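Immunomodulatory active chitinase (Trichuris suis, PDB 6G9C) probably binds and hydrolyses chitin as a family 18 glycosyl hydrolase and has immunomodulatory properties in inflammatory lung disease. Local coordinates at residues Lys323-Leu335 against Ser343-Asn355. Residues are numbered along the deposited sequence; the frame is centred on the assembly and turned at random.
Sequences KRVWDDESKTPYL and SYDDVESMKAKIN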
loop_
_atom_site.group_PDB
_atom_site.type_symbol
_atom_site.label_atom_id
_atom_site.label_comp_id
_atom_site.label_asym_id
_atom_site.label_seq_id
_atom_site.Cartn_x
_atom_site.Cartn_y
_atom_site.Cartn_z
ATOM N N LYS A 323 10.375 14.650 -41.857
ATOM C CA LYS A 323 11.009 15.949 -41.677
ATOM C C LYS A 323 10.437 16.628 -40.440
ATOM O O LYS A 323 9.215 16.741 -40.296
ATOM C CB LYS A 323 10.800 16.839 -42.903
ATOM C CG LYS A 323 11.349 18.258 -42.739
ATOM C CD LYS A 323 11.092 19.130 -43.974
ATOM C CE LYS A 323 9.628 19.077 -44.394
ATOM N NZ LYS A 323 9.219 20.180 -45.309
ATOM N N ARG A 324 11.320 17.075 -39.555
ATOM C CA ARG A 324 10.939 17.853 -38.388
ATOM C C ARG A 324 11.197 19.329 -38.661
ATOM O O ARG A 324 12.240 19.693 -39.214
ATOM C CB ARG A 324 11.735 17.383 -37.167
ATOM C CG ARG A 324 11.586 18.244 -35.925
ATOM C CD ARG A 324 12.431 17.684 -34.799
ATOM N NE ARG A 324 12.252 18.385 -33.532
ATOM C CZ ARG A 324 12.906 19.498 -33.205
ATOM N NH1 ARG A 324 13.761 20.042 -34.069
ATOM N NH2 ARG A 324 12.706 20.063 -32.020
ATOM N N VAL A 325 10.243 20.176 -38.287
ATOM C CA VAL A 325 10.396 21.623 -38.346
ATOM C C VAL A 325 10.158 22.190 -36.955
ATOM O O VAL A 325 9.175 21.835 -36.295
ATOM C CB VAL A 325 9.433 22.271 -39.359
ATOM C CG1 VAL A 325 9.603 23.793 -39.338
ATOM C CG2 VAL A 325 9.660 21.718 -40.758
ATOM N N TRP A 326 11.051 23.070 -36.511
ATOM C CA TRP A 326 10.897 23.754 -35.231
ATOM C C TRP A 326 10.212 25.096 -35.472
ATOM O O TRP A 326 10.696 25.906 -36.270
ATOM C CB TRP A 326 12.260 23.962 -34.561
ATOM C CG TRP A 326 12.204 24.752 -33.271
ATOM C CD1 TRP A 326 12.670 26.024 -33.057
ATOM C CD2 TRP A 326 11.676 24.307 -32.020
ATOM N NE1 TRP A 326 12.441 26.398 -31.749
ATOM C CE2 TRP A 326 11.837 25.359 -31.095
ATOM C CE3 TRP A 326 11.065 23.122 -31.594
ATOM C CZ2 TRP A 326 11.409 25.260 -29.770
ATOM C CZ3 TRP A 326 10.645 23.024 -30.279
ATOM C CH2 TRP A 326 10.824 24.088 -29.381
ATOM N N ASP A 327 9.088 25.332 -34.799
ATOM C CA ASP A 327 8.404 26.625 -34.863
ATOM C C ASP A 327 8.788 27.418 -33.620
ATOM O O ASP A 327 8.236 27.198 -32.544
ATOM C CB ASP A 327 6.891 26.454 -34.947
ATOM C CG ASP A 327 6.177 27.781 -35.113
ATOM O OD1 ASP A 327 6.364 28.410 -36.180
ATOM O OD2 ASP A 327 5.450 28.197 -34.180
ATOM N N ASP A 328 9.728 28.357 -33.767
ATOM C CA ASP A 328 10.254 29.018 -32.577
ATOM C C ASP A 328 9.225 29.946 -31.940
ATOM O O ASP A 328 9.285 30.190 -30.729
ATOM C CB ASP A 328 11.545 29.778 -32.906
ATOM C CG ASP A 328 12.398 30.047 -31.661
ATOM O OD1 ASP A 328 12.790 29.078 -30.965
ATOM O OD2 ASP A 328 12.660 31.234 -31.365
ATOM N N GLU A 329 8.266 30.452 -32.721
ATOM C CA GLU A 329 7.259 31.352 -32.165
ATOM C C GLU A 329 6.410 30.645 -31.117
ATOM O O GLU A 329 6.221 31.149 -30.005
ATOM C CB GLU A 329 6.373 31.900 -33.282
ATOM C CG GLU A 329 6.436 33.400 -33.434
ATOM C CD GLU A 329 5.449 33.915 -34.456
ATOM O OE1 GLU A 329 5.232 33.221 -35.468
ATOM O OE2 GLU A 329 4.885 35.006 -34.240
ATOM N N SER A 330 5.881 29.477 -31.461
ATOM C CA SER A 330 5.080 28.692 -30.538
ATOM C C SER A 330 5.918 27.796 -29.635
ATOM O O SER A 330 5.372 27.226 -28.685
ATOM C CB SER A 330 4.088 27.830 -31.313
ATOM O OG SER A 330 4.774 26.815 -32.037
ATOM N N LYS A 331 7.219 27.649 -29.921
ATOM C CA LYS A 331 8.104 26.727 -29.200
ATOM C C LYS A 331 7.622 25.275 -29.311
ATOM O O LYS A 331 7.667 24.510 -28.346
ATOM C CB LYS A 331 8.265 27.138 -27.731
ATOM C CG LYS A 331 8.984 28.475 -27.528
ATOM C CD LYS A 331 10.445 28.394 -27.945
ATOM C CE LYS A 331 11.154 29.744 -27.845
ATOM N NZ LYS A 331 12.633 29.587 -28.056
ATOM N N THR A 332 7.151 24.883 -30.494
ATOM C CA THR A 332 6.708 23.512 -30.714
ATOM C C THR A 332 7.241 23.019 -32.054
ATOM O O THR A 332 7.521 23.826 -32.950
ATOM C CB THR A 332 5.174 23.364 -30.715
ATOM O OG1 THR A 332 4.618 24.077 -31.830
ATOM C CG2 THR A 332 4.552 23.873 -29.392
ATOM N N PRO A 333 7.390 21.700 -32.213
ATOM C CA PRO A 333 7.774 21.146 -33.512
ATOM C C PRO A 333 6.577 20.639 -34.291
ATOM O O PRO A 333 5.516 20.371 -33.714
ATOM C CB PRO A 333 8.693 19.988 -33.123
ATOM C CG PRO A 333 8.032 19.476 -31.881
ATOM C CD PRO A 333 7.516 20.691 -31.145
ATOM N N TYR A 334 6.728 20.515 -35.604
ATOM C CA TYR A 334 5.775 19.747 -36.372
ATOM C C TYR A 334 6.532 18.793 -37.282
ATOM O O TYR A 334 7.739 18.939 -37.507
ATOM C CB TYR A 334 4.790 20.643 -37.144
ATOM C CG TYR A 334 5.339 21.541 -38.236
ATOM C CD1 TYR A 334 5.395 21.109 -39.557
ATOM C CD2 TYR A 334 5.716 22.851 -37.956
ATOM C CE1 TYR A 334 5.847 21.949 -40.570
ATOM C CE2 TYR A 334 6.151 23.705 -38.964
ATOM C CZ TYR A 334 6.225 23.240 -40.265
ATOM O OH TYR A 334 6.675 24.072 -41.254
ATOM N N LEU A 335 5.815 17.776 -37.749
ATOM C CA LEU A 335 6.390 16.674 -38.507
ATOM C C LEU A 335 5.669 16.566 -39.839
ATOM O O LEU A 335 4.433 16.634 -39.887
ATOM C CB LEU A 335 6.261 15.359 -37.729
ATOM C CG LEU A 335 7.114 14.213 -38.262
ATOM C CD1 LEU A 335 8.513 14.369 -37.715
ATOM C CD2 LEU A 335 6.542 12.867 -37.873
ATOM N N SER A 343 1.327 18.178 -35.631
ATOM C CA SER A 343 1.843 19.038 -34.578
ATOM C C SER A 343 2.014 18.192 -33.321
ATOM O O SER A 343 1.112 17.439 -32.955
ATOM C CB SER A 343 0.883 20.200 -34.323
ATOM O OG SER A 343 1.103 20.759 -33.039
ATOM N N TYR A 344 3.161 18.295 -32.663
ATOM C CA TYR A 344 3.397 17.420 -31.523
ATOM C C TYR A 344 4.263 18.159 -30.512
ATOM O O TYR A 344 4.554 19.344 -30.674
ATOM C CB TYR A 344 4.043 16.087 -31.953
ATOM C CG TYR A 344 5.461 16.178 -32.482
ATOM C CD1 TYR A 344 5.729 16.708 -33.746
ATOM C CD2 TYR A 344 6.535 15.695 -31.731
ATOM C CE1 TYR A 344 7.027 16.773 -34.236
ATOM C CE2 TYR A 344 7.843 15.758 -32.216
ATOM C CZ TYR A 344 8.082 16.307 -33.462
ATOM O OH TYR A 344 9.376 16.359 -33.947
ATOM N N ASP A 345 4.636 17.457 -29.442
ATOM C CA ASP A 345 5.544 18.003 -28.440
ATOM C C ASP A 345 6.725 17.064 -28.235
ATOM O O ASP A 345 6.602 15.839 -28.360
ATOM C CB ASP A 345 4.809 18.259 -27.108
ATOM C CG ASP A 345 4.120 19.619 -27.092
ATOM O OD1 ASP A 345 2.977 19.710 -27.594
ATOM O OD2 ASP A 345 4.739 20.596 -26.612
ATOM N N ASP A 346 7.883 17.644 -27.942
ATOM C CA ASP A 346 9.095 16.846 -27.841
ATOM C C ASP A 346 9.944 17.395 -26.700
ATOM O O ASP A 346 9.484 18.218 -25.902
ATOM C CB ASP A 346 9.818 16.809 -29.198
ATOM C CG ASP A 346 10.449 18.155 -29.601
ATOM O OD1 ASP A 346 10.249 19.181 -28.912
ATOM O OD2 ASP A 346 11.169 18.172 -30.634
ATOM N N VAL A 347 11.200 16.943 -26.627
ATOM C CA VAL A 347 12.048 17.358 -25.511
ATOM C C VAL A 347 12.250 18.867 -25.526
ATOM O O VAL A 347 12.191 19.526 -24.480
ATOM C CB VAL A 347 13.394 16.610 -25.521
ATOM C CG1 VAL A 347 14.291 17.202 -24.462
ATOM C CG2 VAL A 347 13.184 15.125 -25.243
ATOM N N GLU A 348 12.476 19.448 -26.704
ATOM C CA GLU A 348 12.681 20.892 -26.763
ATOM C C GLU A 348 11.419 21.658 -26.367
ATOM O O GLU A 348 11.501 22.663 -25.649
ATOM C CB GLU A 348 13.146 21.316 -28.158
ATOM C CG GLU A 348 14.491 20.717 -28.598
ATOM C CD GLU A 348 15.693 21.312 -27.878
ATOM O OE1 GLU A 348 15.509 22.058 -26.888
ATOM O OE2 GLU A 348 16.838 21.044 -28.308
ATOM N N SER A 349 10.244 21.225 -26.836
ATOM C CA SER A 349 9.030 21.961 -26.483
ATOM C C SER A 349 8.701 21.777 -25.008
ATOM O O SER A 349 8.270 22.724 -24.338
ATOM C CB SER A 349 7.847 21.536 -27.368
ATOM O OG SER A 349 7.376 20.232 -27.072
ATOM N N MET A 350 8.924 20.573 -24.477
ATOM C CA MET A 350 8.702 20.344 -23.048
ATOM C C MET A 350 9.670 21.163 -22.210
ATOM O O MET A 350 9.293 21.705 -21.161
ATOM C CB MET A 350 8.853 18.861 -22.716
ATOM C CG MET A 350 7.826 17.977 -23.368
ATOM S SD MET A 350 6.259 18.054 -22.505
ATOM C CE MET A 350 6.194 16.380 -21.888
ATOM N N LYS A 351 10.927 21.256 -22.659
ATOM C CA LYS A 351 11.924 22.054 -21.957
ATOM C C LYS A 351 11.486 23.503 -21.863
ATOM O O LYS A 351 11.586 24.133 -20.801
ATOM C CB LYS A 351 13.276 21.972 -22.686
ATOM C CG LYS A 351 14.347 21.214 -21.980
ATOM C CD LYS A 351 15.590 21.054 -22.884
ATOM C CE LYS A 351 16.110 22.389 -23.409
ATOM N NZ LYS A 351 17.330 22.222 -24.272
ATOM N N ALA A 352 11.041 24.066 -22.987
ATOM C CA ALA A 352 10.629 25.462 -22.988
ATOM C C ALA A 352 9.427 25.669 -22.074
ATOM O O ALA A 352 9.399 26.613 -21.276
ATOM C CB ALA A 352 10.320 25.914 -24.415
ATOM N N LYS A 353 8.438 24.772 -22.158
ATOM C CA LYS A 353 7.217 24.912 -21.366
ATOM C C LYS A 353 7.489 24.749 -19.871
ATOM O O LYS A 353 7.006 25.540 -19.053
ATOM C CB LYS A 353 6.182 23.892 -21.838
ATOM C CG LYS A 353 5.618 24.218 -23.221
ATOM C CD LYS A 353 4.720 23.101 -23.726
ATOM C CE LYS A 353 3.963 23.537 -24.974
ATOM N NZ LYS A 353 3.166 22.411 -25.554
ATOM N N ILE A 354 8.251 23.719 -19.495
ATOM C CA ILE A 354 8.507 23.459 -18.078
ATOM C C ILE A 354 9.392 24.545 -17.473
ATOM O O ILE A 354 9.210 24.935 -16.311
ATOM C CB ILE A 354 9.111 22.054 -17.903
ATOM C CG1 ILE A 354 8.099 21.005 -18.371
ATOM C CG2 ILE A 354 9.497 21.794 -16.440
ATOM C CD1 ILE A 354 8.633 19.597 -18.382
ATOM N N ASN A 355 10.383 25.033 -18.229
ATOM C CA ASN A 355 11.172 26.166 -17.756
ATOM C C ASN A 355 10.314 27.420 -17.654
ATOM O O ASN A 355 10.510 28.243 -16.752
ATOM C CB ASN A 355 12.365 26.409 -18.682
ATOM C CG ASN A 355 13.518 25.465 -18.408
ATOM O OD1 ASN A 355 13.948 25.298 -17.267
ATOM N ND2 ASN A 355 14.029 24.845 -19.459
HETATM O O HOH W 1 3.302 21.998 -33.339
#
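The ring of Y344 receives P333 on one face: CG of the proline stands 3.6 Å from the ring centroid, 15° off the normal, a CH-pi contact. At an edge of the same ring, CE1 of Y344 lies 3.7 Å from the carbonyl carbon C of Y334. The guanidinium of R324 is gripped at its edge, where D346 lies nearly coplanar, the two planes 22° apart. NE and NH2 both donate to D346 OD2, at 3.1 and 2.8 Å, the NH2 bond using the syn lone pair. R324 gets there with CG anti to its backbone N (chi1 171°) and an extended chain that passes its CD by Y344 OH. The edge of the W326 ring meets S349 N, 3.9 Å from CH2, and E348 CB comes in obliquely, 3.7 Å from CZ3, while the carbonyl oxygen of T332 sits over one indole face.

The two oxygens of D346 divide the work, an example of one carboxylate serving both a helix start and a neighbouring hairpin. OD1 accepts from S349 N, and S349 OG accepts from D346 N at 2.8 Å, completing a capping box. OD2 ties this N-cap residue to strand 323-327, and the arginine's charge probably favours the ionised carboxylate. S349 OG in turn donates to D345 OD2, which K353 NZ reaches from the opposite face of the carboxylate.

Y344 N makes a weak bond to P333 O, and a water joins T332 OG1, P333 O and S343 OG, the last also bound by N233. Hairpin 323-337, turned through a G1 bulge, lies against helix 347-360, consistent with the alpha+beta insertion domain of family 18 chitinases leading into a TIM-barrel helix; Y334 pairs antiparallel with S343, helix 311-319 touches Y344, D346 and L335, and strand 268-281 meets D345 and M350.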